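Local coordinates for arginine kinase (Cydia pomonella granulosis virus, PDB 6VVG), which binds adenosine monophosphate and probably acts as an ATP-dependent serine/threonine protein kinase, at residues H139-L144 against Y161-I166. Numbering follows the deposited sequence. Where two conformers were deposited one is given.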
loop_
_atom_site.group_PDB
_atom_site.type_symbol
_atom_site.label_atom_id
_atom_site.label_comp_id
_atom_site.label_asym_id
_atom_site.label_seq_id
_atom_site.Cartn_x
_atom_site.Cartn_y
_atom_site.Cartn_z
ATOM N N HIS A 139 -9.198 -4.302 4.870
ATOM C CA HIS A 139 -10.064 -4.265 3.696
ATOM C C HIS A 139 -10.926 -3.007 3.696
ATOM O O HIS A 139 -11.004 -2.290 2.690
ATOM C CB HIS A 139 -10.930 -5.523 3.655
ATOM C CG HIS A 139 -11.798 -5.621 2.441
ATOM N ND1 HIS A 139 -12.938 -4.865 2.282
ATOM C CD2 HIS A 139 -11.694 -6.386 1.329
ATOM C CE1 HIS A 139 -13.501 -5.158 1.124
ATOM N NE2 HIS A 139 -12.765 -6.077 0.525
ATOM N N ASN A 140 -11.582 -2.723 4.818
ATOM C CA ASN A 140 -12.257 -1.462 5.101
ATOM C C ASN A 140 -13.563 -1.268 4.338
ATOM O O ASN A 140 -14.149 -0.187 4.435
ATOM C CB ASN A 140 -11.340 -0.259 4.814
ATOM C CG ASN A 140 -11.925 1.064 5.287
ATOM O OD1 ASN A 140 -12.466 1.170 6.390
ATOM N ND2 ASN A 140 -11.811 2.087 4.448
ATOM N N ASP A 141 -14.031 -2.243 3.561
ATOM C CA ASP A 141 -15.406 -2.175 3.062
ATOM C C ASP A 141 -16.049 -3.574 3.070
ATOM O O ASP A 141 -16.663 -3.998 2.088
ATOM C CB ASP A 141 -15.455 -1.555 1.656
ATOM C CG ASP A 141 -16.819 -0.976 1.359
ATOM O OD1 ASP A 141 -17.564 -0.639 2.301
ATOM O OD2 ASP A 141 -17.173 -0.846 0.196
ATOM N N VAL A 142 -15.753 -4.385 4.083
ATOM C CA VAL A 142 -16.377 -5.700 4.216
ATOM C C VAL A 142 -17.887 -5.534 4.344
ATOM O O VAL A 142 -18.369 -4.819 5.229
ATOM C CB VAL A 142 -15.808 -6.435 5.435
ATOM C CG1 VAL A 142 -16.492 -7.769 5.629
ATOM C CG2 VAL A 142 -14.297 -6.581 5.305
ATOM N N LYS A 143 -18.633 -6.196 3.466
ATOM C CA LYS A 143 -20.088 -6.207 3.523
ATOM C C LYS A 143 -20.585 -7.329 2.623
ATOM O O LYS A 143 -19.827 -7.906 1.839
ATOM C CB LYS A 143 -20.681 -4.861 3.103
ATOM C CG LYS A 143 -20.137 -4.303 1.796
ATOM C CD LYS A 143 -20.890 -3.036 1.396
ATOM C CE LYS A 143 -20.156 -2.272 0.303
ATOM N NZ LYS A 143 -21.034 -1.262 -0.357
ATOM N N LEU A 144 -21.883 -7.617 2.736
ATOM C CA LEU A 144 -22.472 -8.729 1.999
ATOM C C LEU A 144 -22.144 -8.653 0.513
ATOM O O LEU A 144 -21.782 -9.655 -0.110
ATOM C CB LEU A 144 -23.986 -8.738 2.204
ATOM C CG LEU A 144 -24.498 -8.773 3.643
ATOM C CD1 LEU A 144 -25.990 -8.507 3.714
ATOM C CD2 LEU A 144 -24.159 -10.126 4.248
ATOM N N TYR A 161 -11.209 -4.482 -3.304
ATOM C CA TYR A 161 -10.183 -3.896 -2.450
ATOM C C TYR A 161 -9.976 -2.398 -2.700
ATOM O O TYR A 161 -8.937 -1.851 -2.313
ATOM C CB TYR A 161 -8.876 -4.667 -2.640
ATOM C CG TYR A 161 -9.104 -6.155 -2.869
ATOM C CD1 TYR A 161 -10.024 -6.863 -2.103
ATOM C CD2 TYR A 161 -8.413 -6.845 -3.858
ATOM C CE1 TYR A 161 -10.246 -8.211 -2.312
ATOM C CE2 TYR A 161 -8.623 -8.193 -4.069
ATOM C CZ TYR A 161 -9.543 -8.871 -3.293
ATOM O OH TYR A 161 -9.764 -10.211 -3.500
ATOM N N GLY A 162 -10.962 -1.719 -3.291
ATOM C CA GLY A 162 -10.803 -0.323 -3.662
ATOM C C GLY A 162 -10.816 0.653 -2.501
ATOM O O GLY A 162 -10.390 1.801 -2.669
ATOM N N LEU A 163 -11.299 0.233 -1.333
ATOM C CA LEU A 163 -11.288 1.076 -0.144
ATOM C C LEU A 163 -10.276 0.600 0.892
ATOM O O LEU A 163 -10.314 1.059 2.040
ATOM C CB LEU A 163 -12.683 1.135 0.477
ATOM C CG LEU A 163 -13.743 1.903 -0.313
ATOM C CD1 LEU A 163 -15.034 2.015 0.489
ATOM C CD2 LEU A 163 -13.253 3.287 -0.710
ATOM N N SER A 164 -9.371 -0.302 0.512
ATOM C CA SER A 164 -8.385 -0.838 1.440
ATOM C C SER A 164 -7.447 0.260 1.930
ATOM O O SER A 164 -7.148 1.221 1.213
ATOM C CB SER A 164 -7.575 -1.948 0.766
ATOM O OG SER A 164 -8.378 -3.089 0.511
ATOM N N ARG A 165 -6.968 0.103 3.163
ATOM C CA ARG A 165 -6.146 1.125 3.790
ATOM C C ARG A 165 -5.007 0.505 4.590
ATOM O O ARG A 165 -5.064 -0.653 5.017
ATOM C CB ARG A 165 -6.970 2.016 4.737
ATOM C CG ARG A 165 -8.205 2.642 4.131
ATOM C CD ARG A 165 -7.838 3.758 3.167
ATOM N NE ARG A 165 -9.025 4.244 2.474
ATOM C CZ ARG A 165 -9.029 4.756 1.249
ATOM N NH1 ARG A 165 -7.894 4.872 0.571
ATOM N NH2 ARG A 165 -10.170 5.161 0.706
ATOM N N ILE A 166 -3.975 1.318 4.812
ATOM C CA ILE A 166 -2.832 0.920 5.626
ATOM C C ILE A 166 -3.164 1.140 7.097
ATOM O O ILE A 166 -3.679 2.197 7.479
ATOM C CB ILE A 166 -1.573 1.708 5.228
ATOM C CG1 ILE A 166 -1.113 1.333 3.819
ATOM C CG2 ILE A 166 -0.457 1.459 6.229
ATOM C CD1 ILE A 166 0.073 2.148 3.315
HETATM O O HOH W 1 -11.756 -2.279 -0.089
#
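With CG anti to the backbone N (chi1 -171°), Asn140 carries its amide toward the backbone of Leu163, whereas the isobutyl group of Leu163, CG anti to its carbonyl carbon (chi1 -70°), reaches Asp141. ND2 of Asn140 donates to O of Leu163 at 3.0 Å, the acceptor lying almost in the amide plane and the N-H pointing well at it (160°). The other amide atom, OD1, accepts from Lys184, which fixes the flip of the group. Methyl CD1 of Leu163 rests against the carboxylate of Asp141, 3.6 Å from its OD2. Water 1 bridges the two backbones, donating to O of His139 and accepting from N of Leu163; the same carbonyl receives a CA-H...O contact from Ser164 CA at 3.2 Å. The rings of His139 and Tyr161 stand nearly perpendicular, neither lying over the other's face, with CD2 of His139 3.8 Å from CD1 of Tyr161. Hydrogen bonds from Asp141 N to ND1 of His139 and from NE2 of His139 to Cys159 O hold the imidazole. Packing of the catalytic loop, here His139-Asn140-Asp141 for the usual HRD, against residues following AMP-binding Asp160 of the DYG (usually DFG) motif characterises the protein kinase catalytic core.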